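Local coordinates for DUF1116 domain-containing protein (Enterococcus faecalis, PDB 3CLQ) that is of unknown function but belongs to the AllG family, named after an oxamate carbamoyltransferase subunit, so a related role is possible, at residues 32-38 and 111-117; 99-103 and 126-130. Numbering follows the deposited sequence.

Contact 1 (32-38 and 111-117); sequences DKAINVM and PNMYVHI
This contact is an antiparallel strand pairing between the two middle strands of a four-stranded antiparallel sheet, where strand 26-33 ends and strand 114-120 begins. Asp32 and Val115 form the hydrogen-bonded pair: Asp32 N to Val115 O is 3.2 Å and Val115 N to Asp32 O is 2.9 Å. Lys33 and Tyr114 are the non-hydrogen-bonded pair, with CA atoms 4.2 Å apart. The chain then leaves the strand for a short, weakly bonded helical turn at about 34-37. Two further backbone hydrogen bonds tie the turn to the loop before strand 114-120: Ala34 N to Met113 O at 2.8 Å and Ile35 N to Pro111 O at 2.9 Å. Lys33 has chi1 m and chi2 t. Its CG lies 4.2 Å from the centroid of the Tyr114 ring, an off-centre CH-pi contact. Its NZ bonds Asn112 OD1 at 3.1 Å, while Asn112 ND2 turns to Glu73 of helix 60-73. Helix 146-168 also packs on Tyr114, through Arg156 and Pro161. Apolar side chains complete the contact. Ile35 CB meets Pro111 CB at 3.7 Å. Val37 CG2 meets Val115 CG2 at 4.1 Å. Selenomethionine Met38 places its SE 4.3 Å from Val115 CG1.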
loop_
_atom_site.group_PDB
_atom_site.type_symbol
_atom_site.label_atom_id
_atom_site.label_comp_id
_atom_site.label_asym_id
_atom_site.label_seq_id
_atom_site.Cartn_x
_atom_site.Cartn_y
_atom_site.Cartn_z
ATOM N N ASP B 32 -12.964 -3.098 22.710
ATOM C CA ASP B 32 -13.610 -3.629 23.907
ATOM C C ASP B 32 -14.869 -4.444 23.550
ATOM O O ASP B 32 -15.408 -4.346 22.442
ATOM C CB ASP B 32 -13.932 -2.503 24.905
ATOM C CG ASP B 32 -13.839 -2.961 26.376
ATOM O OD1 ASP B 32 -13.569 -4.162 26.639
ATOM O OD2 ASP B 32 -14.050 -2.110 27.276
ATOM N N LYS B 33 -15.308 -5.281 24.480
ATOM C CA LYS B 33 -16.501 -6.060 24.272
ATOM C C LYS B 33 -17.633 -5.104 23.954
ATOM O O LYS B 33 -17.761 -4.060 24.572
ATOM C CB LYS B 33 -16.834 -6.873 25.528
ATOM C CG LYS B 33 -15.715 -7.797 26.001
ATOM C CD LYS B 33 -16.217 -8.775 27.035
ATOM C CE LYS B 33 -15.464 -10.090 26.954
ATOM N NZ LYS B 33 -16.116 -11.080 27.846
ATOM N N ALA B 34 -18.459 -5.465 22.987
ATOM C CA ALA B 34 -19.643 -4.681 22.682
ATOM C C ALA B 34 -20.364 -4.228 23.955
ATOM O O ALA B 34 -20.574 -3.041 24.170
ATOM C CB ALA B 34 -20.569 -5.480 21.831
ATOM N N ILE B 35 -20.730 -5.168 24.809
ATOM C CA ILE B 35 -21.578 -4.835 25.944
ATOM C C ILE B 35 -20.993 -3.776 26.882
ATOM O O ILE B 35 -21.742 -3.065 27.552
ATOM C CB ILE B 35 -21.937 -6.094 26.746
ATOM C CG1 ILE B 35 -23.392 -6.024 27.289
ATOM C CG2 ILE B 35 -20.858 -6.384 27.788
ATOM C CD1 ILE B 35 -23.605 -5.231 28.577
ATOM N N ASN B 36 -19.664 -3.664 26.932
ATOM C CA ASN B 36 -19.017 -2.672 27.798
ATOM C C ASN B 36 -19.071 -1.244 27.275
ATOM O O ASN B 36 -18.926 -0.309 28.055
ATOM C CB ASN B 36 -17.543 -3.006 28.051
ATOM C CG ASN B 36 -17.350 -4.283 28.814
ATOM O OD1 ASN B 36 -18.253 -4.754 29.498
ATOM N ND2 ASN B 36 -16.156 -4.860 28.701
ATOM N N VAL B 37 -19.232 -1.051 25.968
ATOM C CA VAL B 37 -19.038 0.295 25.435
ATOM C C VAL B 37 -20.126 0.840 24.514
ATOM O O VAL B 37 -20.206 2.046 24.302
ATOM C CB VAL B 37 -17.671 0.424 24.747
ATOM C CG1 VAL B 37 -16.562 0.101 25.725
ATOM C CG2 VAL B 37 -17.597 -0.485 23.543
HETATM N N MSE B 38 -20.963 -0.031 23.970
HETATM C CA MSE B 38 -21.982 0.401 23.008
HETATM C C MSE B 38 -23.245 0.913 23.690
HETATM O O MSE B 38 -23.539 0.507 24.806
HETATM C CB MSE B 38 -22.311 -0.738 22.050
HETATM C CG MSE B 38 -21.079 -1.214 21.286
HETATM SE SE MSE B 38 -21.526 -2.048 19.572
HETATM C CE MSE B 38 -23.324 -1.320 19.377
ATOM N N PRO B 111 -22.985 -9.175 22.529
ATOM C CA PRO B 111 -22.338 -8.525 23.669
ATOM C C PRO B 111 -20.864 -8.852 23.884
ATOM O O PRO B 111 -20.103 -7.955 24.270
ATOM C CB PRO B 111 -23.150 -9.018 24.844
ATOM C CG PRO B 111 -24.514 -9.173 24.288
ATOM C CD PRO B 111 -24.355 -9.603 22.861
ATOM N N ASN B 112 -20.451 -10.099 23.638
ATOM C CA ASN B 112 -19.057 -10.505 23.915
ATOM C C ASN B 112 -18.066 -10.507 22.746
ATOM O O ASN B 112 -16.911 -10.920 22.899
ATOM C CB ASN B 112 -19.020 -11.828 24.664
ATOM C CG ASN B 112 -19.596 -11.703 26.034
ATOM O OD1 ASN B 112 -19.030 -11.024 26.888
ATOM N ND2 ASN B 112 -20.742 -12.321 26.253
HETATM N N MSE B 113 -18.503 -10.036 21.585
HETATM C CA MSE B 113 -17.563 -9.776 20.517
HETATM C C MSE B 113 -16.845 -8.476 20.811
HETATM O O MSE B 113 -17.415 -7.582 21.435
HETATM C CB MSE B 113 -18.272 -9.701 19.178
HETATM C CG MSE B 113 -18.749 -11.046 18.740
HETATM SE SE MSE B 113 -19.940 -10.947 17.212
HETATM C CE MSE B 113 -21.203 -12.299 17.815
ATOM N N TYR B 114 -15.590 -8.382 20.379
ATOM C CA TYR B 114 -14.848 -7.144 20.515
ATOM C C TYR B 114 -15.179 -6.235 19.350
ATOM O O TYR B 114 -15.384 -6.715 18.237
ATOM C CB TYR B 114 -13.354 -7.427 20.587
ATOM C CG TYR B 114 -12.911 -7.602 21.995
ATOM C CD1 TYR B 114 -13.140 -8.802 22.669
ATOM C CD2 TYR B 114 -12.313 -6.558 22.685
ATOM C CE1 TYR B 114 -12.763 -8.960 24.014
ATOM C CE2 TYR B 114 -11.924 -6.704 24.014
ATOM C CZ TYR B 114 -12.161 -7.904 24.670
ATOM O OH TYR B 114 -11.792 -8.047 25.976
ATOM N N VAL B 115 -15.255 -4.932 19.620
ATOM C CA VAL B 115 -15.490 -3.923 18.579
ATOM C C VAL B 115 -14.408 -2.834 18.589
ATOM O O VAL B 115 -13.822 -2.584 19.636
ATOM C CB VAL B 115 -16.896 -3.257 18.720
ATOM C CG1 VAL B 115 -17.989 -4.221 18.322
ATOM C CG2 VAL B 115 -17.132 -2.733 20.146
ATOM N N HIS B 116 -14.133 -2.222 17.424
ATOM C CA HIS B 116 -13.318 -0.986 17.331
ATOM C C HIS B 116 -14.062 0.136 18.030
ATOM O O HIS B 116 -15.262 0.280 17.845
ATOM C CB HIS B 116 -13.167 -0.488 15.886
ATOM C CG HIS B 116 -12.570 -1.474 14.941
ATOM N ND1 HIS B 116 -13.167 -2.679 14.643
ATOM C CD2 HIS B 116 -11.467 -1.397 14.163
ATOM C CE1 HIS B 116 -12.425 -3.324 13.757
ATOM N NE2 HIS B 116 -11.391 -2.568 13.449
ATOM N N ILE B 117 -13.374 0.956 18.803
ATOM C CA ILE B 117 -14.025 2.146 19.300
ATOM C C ILE B 117 -13.416 3.333 18.581
ATOM O O ILE B 117 -12.231 3.628 18.767
ATOM C CB ILE B 117 -13.800 2.330 20.777
ATOM C CG1 ILE B 117 -14.021 1.016 21.508
ATOM C CG2 ILE B 117 -14.735 3.378 21.297
ATOM C CD1 ILE B 117 -13.146 0.873 22.737
#

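Contact 2 (99-103 and 126-130); sequences HDAVG and TAFTN
Strand 126-130, an outermost strand of the antiparallel sheet within this chain, is met here by the loop 99-103 through a single backbone bridge. The bonding pattern is that of a parallel bridge. The two segments run in the same general direction, 39° apart end to end. Thr126 comes first; its O lies 3.6 Å from Asp100 CB. At Ala127 the CA makes a CA-H...O contact with Asp100 O at 3.1 Å. Asp100 has phi/psi of 59/28°, a left-handed conformation. Phe128 is the bridging residue, with its CA 4.3 Å from that of Ala101. Phe128 N gives a weak hydrogen bond to Asp100 O at 3.0 Å. Phe128 O accepts one from Val102 N, also at 3.0 Å. The Phe128 side chain takes chi1 m. Its CD2 lies 3.9 Å from His99 O, and its CB packs on Ala101 CB at 4.0 Å. His99 ND1 bonds Pro39 O. Thr129 lies beside Val102, and its OG1 bonds Pro235 O. Helix 234-247 touches both segments: Met238 and Lys242 meet Val102, and Lys242 also meets Ala127. Beyond Thr129 the backbones separate: Asn130 N is 4.5 Å from Val102 O.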
loop_
_atom_site.group_PDB
_atom_site.type_symbol
_atom_site.label_atom_id
_atom_site.label_comp_id
_atom_site.label_asym_id
_atom_site.label_seq_id
_atom_site.Cartn_x
_atom_site.Cartn_y
_atom_site.Cartn_z
ATOM N N HIS B 99 -27.446 1.613 16.855
ATOM C CA HIS B 99 -26.568 1.662 18.021
ATOM C C HIS B 99 -25.220 2.230 17.631
ATOM O O HIS B 99 -24.186 1.868 18.193
ATOM C CB HIS B 99 -26.398 0.277 18.618
ATOM C CG HIS B 99 -27.659 -0.276 19.190
ATOM N ND1 HIS B 99 -27.992 -0.143 20.520
ATOM C CD2 HIS B 99 -28.684 -0.941 18.611
ATOM C CE1 HIS B 99 -29.155 -0.728 20.745
ATOM N NE2 HIS B 99 -29.596 -1.219 19.601
ATOM N N ASP B 100 -25.235 3.112 16.640
ATOM C CA ASP B 100 -24.032 3.823 16.259
ATOM C C ASP B 100 -22.948 2.851 15.841
ATOM O O ASP B 100 -21.768 3.148 15.979
ATOM C CB ASP B 100 -23.563 4.722 17.418
ATOM C CG ASP B 100 -24.522 5.889 17.670
ATOM O OD1 ASP B 100 -25.271 6.236 16.730
ATOM O OD2 ASP B 100 -24.542 6.459 18.783
ATOM N N ALA B 101 -23.337 1.683 15.342
ATOM C CA ALA B 101 -22.343 0.739 14.835
ATOM C C ALA B 101 -22.612 0.450 13.365
ATOM O O ALA B 101 -23.589 0.954 12.821
ATOM C CB ALA B 101 -22.384 -0.542 15.640
ATOM N N VAL B 102 -21.763 -0.371 12.741
ATOM C CA VAL B 102 -22.034 -0.968 11.404
ATOM C C VAL B 102 -21.491 -2.396 11.326
ATOM O O VAL B 102 -20.533 -2.739 12.005
ATOM C CB VAL B 102 -21.418 -0.182 10.247
ATOM C CG1 VAL B 102 -22.192 1.089 9.992
ATOM C CG2 VAL B 102 -19.960 0.116 10.515
ATOM N N GLY B 103 -22.101 -3.240 10.509
ATOM C CA GLY B 103 -21.700 -4.635 10.471
ATOM C C GLY B 103 -21.477 -5.156 9.070
ATOM O O GLY B 103 -22.329 -4.992 8.169
ATOM N N THR B 126 -19.161 8.851 18.553
ATOM C CA THR B 126 -18.456 7.573 18.472
ATOM C C THR B 126 -19.194 6.578 17.563
ATOM O O THR B 126 -20.422 6.534 17.543
ATOM C CB THR B 126 -18.323 6.931 19.880
ATOM O OG1 THR B 126 -17.705 7.847 20.785
ATOM C CG2 THR B 126 -17.499 5.677 19.812
ATOM N N ALA B 127 -18.441 5.772 16.822
ATOM C CA ALA B 127 -19.038 4.641 16.119
ATOM C C ALA B 127 -18.333 3.366 16.539
ATOM O O ALA B 127 -17.282 3.425 17.180
ATOM C CB ALA B 127 -18.944 4.821 14.648
ATOM N N PHE B 128 -18.907 2.224 16.173
ATOM C CA PHE B 128 -18.353 0.925 16.529
ATOM C C PHE B 128 -18.517 -0.070 15.376
ATOM O O PHE B 128 -19.513 -0.001 14.635
ATOM C CB PHE B 128 -19.139 0.360 17.718
ATOM C CG PHE B 128 -19.234 1.286 18.905
ATOM C CD1 PHE B 128 -18.213 1.332 19.859
ATOM C CD2 PHE B 128 -20.357 2.079 19.092
ATOM C CE1 PHE B 128 -18.315 2.170 20.971
ATOM C CE2 PHE B 128 -20.450 2.933 20.194
ATOM C CZ PHE B 128 -19.426 2.977 21.136
ATOM N N THR B 129 -17.572 -1.000 15.236
ATOM C CA THR B 129 -17.754 -2.204 14.396
ATOM C C THR B 129 -16.977 -3.336 14.972
ATOM O O THR B 129 -15.989 -3.112 15.650
ATOM C CB THR B 129 -17.259 -2.102 12.922
ATOM O OG1 THR B 129 -16.258 -1.079 12.763
ATOM C CG2 THR B 129 -18.395 -1.841 12.002
ATOM N N ASN B 130 -17.399 -4.557 14.670
ATOM C CA ASN B 130 -16.678 -5.733 15.119
ATOM C C ASN B 130 -15.441 -5.905 14.264
ATOM O O ASN B 130 -15.185 -5.111 13.351
ATOM C CB ASN B 130 -17.525 -6.984 14.979
ATOM C CG ASN B 130 -17.715 -7.363 13.542
ATOM O OD1 ASN B 130 -17.007 -6.863 12.674
ATOM N ND2 ASN B 130 -18.694 -8.226 13.272
#

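The centres of the two contacts lie 9 Å apart, and strand 114-120 connects them. It pairs with strand 26-33 in contact 1 and with strand 126-130, its neighbour in the same sheet, on the way to contact 2. His116 N lies 2.7 Å from Thr129 O, a probable hydrogen bond between the two strands. Strands 26-33, 114-120 and 126-130 are thus successive neighbours in one sheet. The loop 99-103 bridges strand 126-130, and the turn at 34-37 packs on Phe128. Phe128 is shared packing. Its CZ lies 3.4 Å from Val37 O, and Val37, Met38 and Ile117 all touch its side chain. Met38 also packs on His99. Neither contact can be tied to an established active site.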